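Local coordinates for protein dTDP-4-dehydrorhamnose reductase (Yersinia enterocolitica, PDB 5U9C) that probably catalyses the NADPH-dependent reduction of dTDP-4-dehydro-beta-L-rhamnose to dTDP-beta-L-rhamnose, the step that yields this nucleotide sugar, at residues D[16-21]-D[196-200]; D[154-159]-D[190-196]; D[214-218]-D[262-267]; D[231-236]-D[283-287]. One frame throughout, in Å; residues are numbered along the deposited sequence. Where two conformers were deposited one is given.

Contact 1 of 4, residues D[16-21]-D[196-200]; sequences MLGAYV and AMQLC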
# COMPACT_ATOMS: atom_id res chain seq x y z
N MSE D 16 7.99 -25.91 25.47
CA MSE D 16 6.94 -26.83 24.99
C MSE D 16 7.51 -27.86 24.04
O MSE D 16 7.44 -29.07 24.30
CB MSE D 16 5.83 -26.00 24.33
CG MSE D 16 4.76 -26.76 23.55
SE MSE D 16 3.39 -25.45 22.94
CE MSE D 16 4.31 -23.69 22.90
N LEU D 17 8.08 -27.38 22.94
CA LEU D 17 8.67 -28.26 21.94
C LEU D 17 9.91 -28.97 22.47
O LEU D 17 10.07 -30.16 22.26
CB LEU D 17 9.05 -27.46 20.68
CG LEU D 17 9.70 -28.29 19.57
CD1 LEU D 17 8.75 -29.39 19.09
CD2 LEU D 17 10.14 -27.40 18.43
N GLY D 18 10.78 -28.23 23.15
CA GLY D 18 12.03 -28.77 23.67
C GLY D 18 11.90 -29.97 24.59
O GLY D 18 12.73 -30.88 24.55
N ALA D 19 10.87 -29.96 25.44
CA ALA D 19 10.64 -31.05 26.38
C ALA D 19 10.30 -32.35 25.63
O ALA D 19 10.79 -33.41 25.99
CB ALA D 19 9.54 -30.69 27.39
N TYR D 20 9.46 -32.26 24.59
CA TYR D 20 9.14 -33.43 23.80
C TYR D 20 10.42 -33.97 23.13
O TYR D 20 10.69 -35.16 23.18
CB TYR D 20 8.08 -33.14 22.72
CG TYR D 20 6.63 -32.92 23.17
CD1 TYR D 20 5.78 -33.99 23.49
CD2 TYR D 20 6.07 -31.65 23.15
CE1 TYR D 20 4.45 -33.77 23.86
CE2 TYR D 20 4.75 -31.42 23.51
CZ TYR D 20 3.94 -32.47 23.85
OH TYR D 20 2.62 -32.19 24.19
N VAL D 21 11.22 -33.08 22.55
CA VAL D 21 12.45 -33.49 21.85
C VAL D 21 13.46 -34.17 22.78
O VAL D 21 13.93 -35.27 22.47
CB VAL D 21 13.10 -32.31 21.08
CG1 VAL D 21 14.41 -32.75 20.44
CG2 VAL D 21 12.16 -31.82 20.00
N ALA D 196 3.06 -29.65 18.50
CA ALA D 196 4.43 -29.81 19.00
C ALA D 196 4.88 -31.28 18.94
O ALA D 196 6.03 -31.55 18.61
CB ALA D 196 4.58 -29.25 20.41
N MSE D 197 3.98 -32.22 19.24
CA MSE D 197 4.35 -33.66 19.21
C MSE D 197 4.67 -34.13 17.81
O MSE D 197 5.60 -34.91 17.61
CB MSE D 197 3.32 -34.54 19.92
CG MSE D 197 3.70 -36.04 19.95
SE MSE D 197 5.43 -36.43 20.87
CE MSE D 197 5.72 -38.26 20.17
N GLN D 198 3.92 -33.66 16.81
CA GLN D 198 4.21 -34.03 15.41
C GLN D 198 5.52 -33.38 14.96
O GLN D 198 6.35 -34.02 14.30
CB GLN D 198 3.09 -33.63 14.44
CG GLN D 198 1.78 -34.38 14.60
CD GLN D 198 0.70 -33.95 13.60
OE1 GLN D 198 0.60 -32.76 13.20
NE2 GLN D 198 -0.13 -34.92 13.18
N LEU D 199 5.72 -32.12 15.36
CA LEU D 199 6.95 -31.40 15.01
C LEU D 199 8.16 -32.12 15.64
O LEU D 199 9.21 -32.25 15.01
CB LEU D 199 6.87 -29.93 15.45
CG LEU D 199 8.11 -29.07 15.25
CD1 LEU D 199 8.59 -29.16 13.80
CD2 LEU D 199 7.84 -27.63 15.65
N CYS D 200 7.98 -32.60 16.86
CA CYS D 200 9.04 -33.36 17.55
C CYS D 200 9.43 -34.59 16.71
O CYS D 200 10.59 -34.82 16.42
CB CYS D 200 8.56 -33.81 18.93
SG CYS D 200 9.71 -34.89 19.81
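Tyr20 lies across the first turn of helix 196-209, its ring meeting Ala196 and selenomethionine Met197, while Leu17, one turn earlier, reaches Leu199 of the same helix. The contact is van der Waals packing, with no hydrogen bond between the segments. Their short axes come within 9.0 Å at a crossing angle of -49°, and the small residues Ala196 and Cys200 face helix 16-25 at the points where the backbones are nearest.

Among the aliphatic contacts, Leu17 CD2 meets Leu199 CD2 at 3.6 Å, the two side chains crossing at about a right angle. The other branch, Leu17 CD1, rests 3.5 Å from the carbonyl oxygen Ala196 O.

The aromatic contacts belong to Tyr20. Ala196 CB packs obliquely at Tyr20 CE2, 3.8 Å away, whereas Met197 CB lies over one face near the rim. In the conformer described, one of two, Met197 SE makes a Met-aromatic contact, 3.6 Å from Tyr20 CD1 and well off the ring normal. The phenolic OH is hydrogen-bonded to Gly160 N, which fixes the far end of the ring.

Farther along both helices, Cys200 SG lies 3.5 Å from Tyr20 O and also packs on Val21 CG2.

Helix 16-25 carries the last glycine of a GxGxxG sequence, consistent with the dinucleotide-binding turn of a Rossmann fold. Beneath the pair, Leu17 and Leu199 both rest on Leu104 of strand 100-106, and Leu199 continues onto Met157 of strand 156-158 and Phe217 of strand 213-217.

Contact 2 of 4, residues D[154-159]-D[190-196]; sequences AGWMIG and LGSITSA
Strands 156-158 and 190-195 run parallel, pairing Trp156 with Ile193, Met157 with Thr194 and Ile158 with Ser195, their short axes inclined at 33°. They form part of a small mixed sheet, separate from the six-stranded parallel Rossmann sheet, and strand 156-158 follows almost directly on strand 149-154 of the larger one. Four backbone bonds alternate between the chains: Trp156 N to Ser192 O (2.7 Å), Thr194 N to Trp156 O, Ile158 N to Thr194 O, and Ala196 N to Ile158 O. The last of these joins the strand pair to the first residue of helix 196-209.

Trp156 has CG anti to its carbonyl carbon (chi1 -62°), which lays the indole over the backbone of Gly191. There Gly191 CA makes a CH-pi contact, 3.7 Å from the centroid of the six-membered ring and 15° off its normal. Ile193 CG2 comes to the ring edge instead, and the indole NE1 is hydrogen-bonded to Glu260. The Trp156 side chain is about 7 Å from those of Phe168 and Arg256, residues that bind (R)-malate in a crystal structure of this protein, although none is bound to this chain.

On the face of the sheet that carries Trp156, Ile158 CD1 packs on Ile193 CD1 at 4.2 Å. Selenomethionine Met157 is on the opposite face of the sheet, its SE 3.9 Å from Thr194 CG2. Beside it the hydroxyl of Thr194 has two partners, Phe217 O and a backbone amide across the strands: Gly155 N donates to Thr194 OG1 over 2.9 Å in a nearly straight bond.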
# COMPACT_ATOMS: atom_id res chain seq x y z
N ALA D 154 7.08 -22.71 12.32
CA ALA D 154 5.88 -23.26 12.94
C ALA D 154 4.87 -22.12 13.09
O ALA D 154 5.24 -20.95 13.16
CB ALA D 154 6.19 -23.84 14.32
N GLY D 155 3.60 -22.48 13.12
CA GLY D 155 2.51 -21.53 13.28
C GLY D 155 2.14 -21.45 14.76
O GLY D 155 3.01 -21.33 15.62
N TRP D 156 0.84 -21.50 15.05
CA TRP D 156 0.37 -21.46 16.44
C TRP D 156 0.62 -22.83 17.09
O TRP D 156 -0.07 -23.82 16.79
CB TRP D 156 -1.11 -21.12 16.50
CG TRP D 156 -1.45 -19.75 15.95
CD1 TRP D 156 -0.64 -18.65 15.93
CD2 TRP D 156 -2.73 -19.30 15.51
NE1 TRP D 156 -1.33 -17.56 15.43
CE2 TRP D 156 -2.62 -17.94 15.18
CE3 TRP D 156 -3.95 -19.94 15.31
CZ2 TRP D 156 -3.69 -17.20 14.68
CZ3 TRP D 156 -5.02 -19.20 14.82
CH2 TRP D 156 -4.88 -17.85 14.51
N MSE D 157 1.62 -22.89 17.96
CA MSE D 157 2.04 -24.15 18.58
C MSE D 157 1.06 -24.67 19.61
O MSE D 157 0.59 -23.93 20.46
CB MSE D 157 3.43 -23.91 19.19
CG MSE D 157 4.17 -25.19 19.61
SE MSE D 157 5.07 -25.99 18.04
CE MSE D 157 6.61 -24.77 18.07
N ILE D 158 0.68 -25.94 19.49
CA ILE D 158 -0.16 -26.58 20.51
C ILE D 158 0.64 -27.75 21.12
O ILE D 158 1.25 -28.56 20.39
CB ILE D 158 -1.54 -27.02 19.98
CG1 ILE D 158 -1.41 -28.13 18.95
CG2 ILE D 158 -2.28 -25.82 19.39
CD1 ILE D 158 -2.74 -28.63 18.43
N GLY D 159 0.67 -27.80 22.44
CA GLY D 159 1.39 -28.85 23.15
C GLY D 159 1.57 -28.53 24.63
O GLY D 159 1.36 -27.39 25.04
N LEU D 190 -6.37 -14.82 11.41
CA LEU D 190 -6.22 -16.21 11.01
C LEU D 190 -4.77 -16.71 11.12
O LEU D 190 -3.82 -15.91 11.09
CB LEU D 190 -6.69 -16.38 9.57
CG LEU D 190 -8.10 -15.87 9.22
CD1 LEU D 190 -8.34 -15.89 7.72
CD2 LEU D 190 -9.12 -16.69 9.95
N GLY D 191 -4.63 -18.02 11.20
CA GLY D 191 -3.32 -18.67 11.31
C GLY D 191 -3.45 -20.16 11.05
O GLY D 191 -4.50 -20.62 10.61
N SER D 192 -2.37 -20.89 11.30
CA SER D 192 -2.30 -22.33 11.15
C SER D 192 -1.75 -22.91 12.45
O SER D 192 -0.87 -22.31 13.11
CB SER D 192 -1.37 -22.69 9.99
OG SER D 192 -1.89 -22.22 8.75
N ILE D 193 -2.23 -24.09 12.83
CA ILE D 193 -1.71 -24.71 14.05
C ILE D 193 -0.58 -25.71 13.73
O ILE D 193 -0.56 -26.34 12.68
CB ILE D 193 -2.80 -25.42 14.89
CG1 ILE D 193 -3.53 -26.48 14.08
CG2 ILE D 193 -3.79 -24.40 15.45
CD1 ILE D 193 -4.55 -27.24 14.89
N THR D 194 0.35 -25.82 14.67
CA THR D 194 1.44 -26.77 14.60
C THR D 194 1.42 -27.60 15.87
O THR D 194 1.60 -27.07 16.99
CB THR D 194 2.81 -26.08 14.50
OG1 THR D 194 2.89 -25.32 13.29
CG2 THR D 194 3.95 -27.12 14.50
N SER D 195 1.22 -28.90 15.71
CA SER D 195 1.28 -29.84 16.84
C SER D 195 2.73 -30.02 17.26
O SER D 195 3.55 -30.47 16.45
CB SER D 195 0.70 -31.21 16.44
OG SER D 195 1.10 -32.22 17.36
N ALA D 196 3.06 -29.65 18.50
CA ALA D 196 4.43 -29.81 19.00
C ALA D 196 4.88 -31.28 18.94
O ALA D 196 6.03 -31.55 18.61
CB ALA D 196 4.58 -29.25 20.41
O HOH W 1 1.44 -31.48 20.62

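Contact 3 of 4, residues D[214-218]-D[262-267]; sequences TLHFA and IESIYM
Strand 213-217, an outermost strand of the parallel sheet, meets the irregular segment 262-267 through the imidazole of His216. His216 ND1 donates to the backbone oxygen Glu263 O across 2.8 Å. The bond is bent, 135° at the hydrogen, and the acceptor is 25° out of the ring plane. With chi1 at -74° the imidazole swings away from its own carbonyl carbon and toward segment 262-267. Ile262 lies obliquely against the same ring, its CG2 4.3 Å from the centroid in an off-centre CH-pi contact. The second nitrogen, His216 NE2, is hydrogen-bonded to Arg153, so both imidazole nitrogens are engaged.

Just beyond, segment 262-267 turns sharply. Ser264 OG accepts from Tyr266 N and Met267 N, each at 3.0 Å, giving an ST turn and an ST motif on one hydroxyl. Glu120 bonds to that hydroxyl as well and also to His216 N, bridging loop and strand edge.

The turn presents two side chains to the strand. Leu215 and selenomethionine Met267 were each modelled in two conformers, and their contacts hold for the one described. Tyr266 CB packs on Leu215 CD2 at 3.7 Å. Met267 folds back at chi2 and chi3, bringing its CE 3.7 Å from Phe217 CD2 and its SE beside that ring in an oblique Met-aromatic contact. The other methyl of Leu215, CD1, approaches Met267 SE, the two side chains crossing at about a right angle. At the far end, Ala218 CB touches Ile262 CG1 at 4.0 Å.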
# COMPACT_ATOMS: atom_id res chain seq x y z
N THR D 214 14.85 -24.61 4.27
CA THR D 214 13.76 -23.94 5.00
C THR D 214 12.45 -24.68 4.73
O THR D 214 12.12 -24.97 3.57
CB THR D 214 13.66 -22.45 4.61
OG1 THR D 214 14.83 -21.75 5.09
CG2 THR D 214 12.42 -21.78 5.25
N LEU D 215 11.72 -24.97 5.80
CA LEU D 215 10.43 -25.65 5.71
C LEU D 215 9.39 -25.00 6.59
O LEU D 215 9.71 -24.39 7.60
CB LEU D 215 10.57 -27.10 6.15
CG LEU D 215 11.29 -28.07 5.24
CD1 LEU D 215 11.62 -29.35 5.99
CD2 LEU D 215 10.44 -28.36 4.01
N HIS D 216 8.14 -25.13 6.18
CA HIS D 216 6.99 -24.70 6.96
C HIS D 216 6.39 -26.00 7.49
O HIS D 216 6.13 -26.92 6.72
CB HIS D 216 5.97 -24.05 6.03
CG HIS D 216 6.36 -22.69 5.58
ND1 HIS D 216 5.51 -21.87 4.89
CD2 HIS D 216 7.48 -21.96 5.83
CE1 HIS D 216 6.10 -20.71 4.66
NE2 HIS D 216 7.30 -20.74 5.21
N PHE D 217 6.16 -26.07 8.80
CA PHE D 217 5.59 -27.27 9.40
C PHE D 217 4.32 -26.90 10.17
O PHE D 217 4.37 -26.31 11.27
CB PHE D 217 6.62 -28.00 10.30
CG PHE D 217 6.16 -29.38 10.73
CD1 PHE D 217 5.27 -29.53 11.79
CD2 PHE D 217 6.58 -30.52 10.07
CE1 PHE D 217 4.83 -30.77 12.18
CE2 PHE D 217 6.14 -31.77 10.46
CZ PHE D 217 5.26 -31.90 11.52
N ALA D 218 3.18 -27.22 9.57
CA ALA D 218 1.88 -26.91 10.16
C ALA D 218 0.76 -27.77 9.60
O ALA D 218 0.83 -28.23 8.44
CB ALA D 218 1.54 -25.44 9.93
N ILE D 262 0.36 -20.52 7.26
CA ILE D 262 1.47 -21.07 6.48
C ILE D 262 1.14 -22.46 5.92
O ILE D 262 0.38 -23.22 6.53
CB ILE D 262 2.78 -21.17 7.27
CG1 ILE D 262 2.57 -21.82 8.64
CG2 ILE D 262 3.39 -19.78 7.45
CD1 ILE D 262 3.87 -22.21 9.30
N GLU D 263 1.65 -22.73 4.73
CA GLU D 263 1.52 -24.03 4.09
C GLU D 263 2.88 -24.37 3.48
O GLU D 263 3.76 -23.49 3.37
CB GLU D 263 0.38 -24.07 3.07
CG GLU D 263 0.58 -23.22 1.85
CD GLU D 263 -0.72 -23.03 1.09
OE1 GLU D 263 -1.67 -22.47 1.64
OE2 GLU D 263 -0.79 -23.41 -0.09
N SER D 264 3.09 -25.65 3.17
CA SER D 264 4.36 -26.08 2.61
C SER D 264 4.21 -26.61 1.22
O SER D 264 3.26 -27.34 0.92
CB SER D 264 5.00 -27.17 3.47
OG SER D 264 6.27 -27.57 2.94
N ILE D 265 5.16 -26.24 0.37
CA ILE D 265 5.24 -26.81 -0.98
C ILE D 265 6.37 -27.83 -1.04
O ILE D 265 6.58 -28.44 -2.07
CB ILE D 265 5.52 -25.74 -2.03
CG1 ILE D 265 6.74 -24.89 -1.65
CG2 ILE D 265 4.28 -24.87 -2.17
CD1 ILE D 265 7.23 -23.96 -2.75
N TYR D 266 7.11 -28.02 0.06
CA TYR D 266 8.25 -28.95 0.07
C TYR D 266 8.12 -30.18 0.98
O TYR D 266 8.95 -31.07 0.88
CB TYR D 266 9.57 -28.22 0.43
CG TYR D 266 10.00 -27.10 -0.52
CD1 TYR D 266 9.90 -27.24 -1.90
CD2 TYR D 266 10.61 -25.96 -0.04
CE1 TYR D 266 10.32 -26.25 -2.76
CE2 TYR D 266 11.05 -24.95 -0.89
CZ TYR D 266 10.90 -25.11 -2.25
OH TYR D 266 11.31 -24.13 -3.12
N MSE D 267 7.12 -30.22 1.85
CA MSE D 267 7.00 -31.36 2.78
C MSE D 267 6.71 -32.65 2.05
O MSE D 267 7.21 -33.70 2.45
CB MSE D 267 5.96 -31.06 3.86
CG MSE D 267 6.52 -30.04 4.85
SE MSE D 267 7.72 -30.88 6.17
CE MSE D 267 6.36 -32.17 6.72

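Contact 4 of 4, residues D[231-236]-D[283-287]; sequences AIGDLL and LAKYV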
# COMPACT_ATOMS: atom_id res chain seq x y z
N ALA D 231 -14.07 -25.96 17.89
CA ALA D 231 -13.69 -27.37 17.71
C ALA D 231 -13.40 -28.02 19.09
O ALA D 231 -13.85 -29.12 19.35
CB ALA D 231 -12.49 -27.49 16.77
N ILE D 232 -12.67 -27.32 19.96
CA ILE D 232 -12.39 -27.81 21.33
C ILE D 232 -13.72 -28.01 22.07
O ILE D 232 -13.95 -29.06 22.68
CB ILE D 232 -11.47 -26.84 22.10
CG1 ILE D 232 -10.08 -26.78 21.45
CG2 ILE D 232 -11.31 -27.28 23.56
CD1 ILE D 232 -9.25 -25.60 21.91
N GLY D 233 -14.60 -27.01 21.98
CA GLY D 233 -15.92 -27.05 22.58
C GLY D 233 -16.71 -28.29 22.18
O GLY D 233 -17.33 -28.94 23.04
N ASP D 234 -16.71 -28.61 20.88
CA ASP D 234 -17.40 -29.82 20.38
C ASP D 234 -16.77 -31.08 20.95
O ASP D 234 -17.48 -32.01 21.32
CB ASP D 234 -17.34 -29.94 18.85
CG ASP D 234 -18.17 -28.90 18.13
OD1 ASP D 234 -19.04 -28.23 18.74
OD2 ASP D 234 -17.95 -28.77 16.90
N LEU D 235 -15.44 -31.12 21.00
CA LEU D 235 -14.72 -32.30 21.53
C LEU D 235 -14.97 -32.55 23.01
O LEU D 235 -14.98 -33.68 23.43
CB LEU D 235 -13.22 -32.16 21.31
CG LEU D 235 -12.81 -32.27 19.84
CD1 LEU D 235 -11.47 -31.60 19.60
CD2 LEU D 235 -12.82 -33.73 19.42
N LEU D 236 -15.17 -31.49 23.81
CA LEU D 236 -15.39 -31.65 25.24
C LEU D 236 -16.87 -31.53 25.67
O LEU D 236 -17.15 -31.45 26.85
CB LEU D 236 -14.51 -30.66 26.02
CG LEU D 236 -13.01 -30.82 25.73
CD1 LEU D 236 -12.20 -29.83 26.54
CD2 LEU D 236 -12.56 -32.24 26.04
N LEU D 283 -5.74 -31.34 16.09
CA LEU D 283 -6.24 -30.74 17.32
C LEU D 283 -6.96 -31.80 18.16
O LEU D 283 -6.75 -31.86 19.37
CB LEU D 283 -7.21 -29.60 17.02
CG LEU D 283 -7.85 -28.87 18.20
CD1 LEU D 283 -6.80 -28.16 19.02
CD2 LEU D 283 -8.85 -27.86 17.66
N ALA D 284 -7.80 -32.63 17.53
CA ALA D 284 -8.54 -33.69 18.26
C ALA D 284 -7.59 -34.62 19.03
O ALA D 284 -7.81 -34.88 20.21
CB ALA D 284 -9.44 -34.50 17.34
N LYS D 285 -6.52 -35.07 18.39
CA LYS D 285 -5.52 -35.93 19.05
C LYS D 285 -4.91 -35.25 20.28
O LYS D 285 -4.73 -35.87 21.33
CB LYS D 285 -4.39 -36.32 18.10
CG LYS D 285 -4.80 -37.23 16.95
CD LYS D 285 -3.60 -37.73 16.16
CE LYS D 285 -2.68 -38.61 17.02
NZ LYS D 285 -1.47 -39.07 16.28
N TYR D 286 -4.60 -33.97 20.16
CA TYR D 286 -4.01 -33.22 21.26
C TYR D 286 -5.02 -33.01 22.41
O TYR D 286 -4.69 -33.22 23.58
CB TYR D 286 -3.45 -31.88 20.79
CG TYR D 286 -2.90 -31.06 21.92
CD1 TYR D 286 -1.85 -31.56 22.69
CD2 TYR D 286 -3.42 -29.81 22.25
CE1 TYR D 286 -1.34 -30.86 23.76
CE2 TYR D 286 -2.89 -29.07 23.31
CZ TYR D 286 -1.85 -29.60 24.06
OH TYR D 286 -1.30 -28.92 25.10
N VAL D 287 -6.24 -32.64 22.07
CA VAL D 287 -7.28 -32.42 23.08
C VAL D 287 -7.59 -33.72 23.81
O VAL D 287 -7.85 -33.71 25.01
CB VAL D 287 -8.57 -31.82 22.48
CG1 VAL D 287 -9.70 -31.78 23.50
CG2 VAL D 287 -8.28 -30.42 21.92
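The end of helix 225-235 passes helix 279-288 at a crossing angle of -52°, the short axes 10.4 Å apart at their closest, a gap filled by aliphatic side chains.

Val287 is central to the contact, with its two methyls in different company. Val287 CG1 packs on Leu236 CD2 at 3.9 Å, just where the first helix ends. Val287 CG2 turns instead to Ile232 CG1, 4.1 Å away. This division follows from a chi1 of 172°, which holds CG1 anti to the backbone N and CG2 anti to the carbonyl carbon.

Leu235 leans over the facing helix between Ala284 and Val287. Its CD1 reaches the backbone at Ala284 CA, at 3.8 Å, and touches Val287 CB, while Leu235 CD2 meets Ala284 CB at 4.0 Å. This leucine lies on the exposed side of the contact.

One turn back, Leu283 CD2 comes within 3.8 Å of Ala231 CB and also meets Ile232 CG1. The side chains of Leu283 and Ile232 cross at about a right angle.

Beyond the pair, Ile232 continues onto Ile172, Ile173 and Ile176 of helix 168-177, whose Phe168 and Lys171 are (R)-malate-binding residues, without the ligand in this chain. Through its other methyl, CD1, Leu283 packs on Ile158 of strand 156-158, which puts this leucine in contact with both the strand and helix 225-235.

Contacts 1, 2 and 3 are largely buried, whereas contact 4 is only partly so and lies farthest from the chain centre. Contacts 1 and 4 are helix pairs without a hydrogen bond between their segments; contact 2 is carried by backbone hydrogen bonds, and contact 3 joins a bent imidazole bond to apolar packing. Ala196 belongs to both contacts 1 and 2, where strand 190-195 runs into helix 196-209. Contact 2 touches each of the others: Met157 meets Met16 and Leu199, Ser192 and Thr194 reach contact 3 through probable hydrogen bonds to Ile262 and Phe217, and Ile158 and Ile193 pack on Leu283. Contacts 3 and 4 stay about 10 Å apart at their nearest atoms.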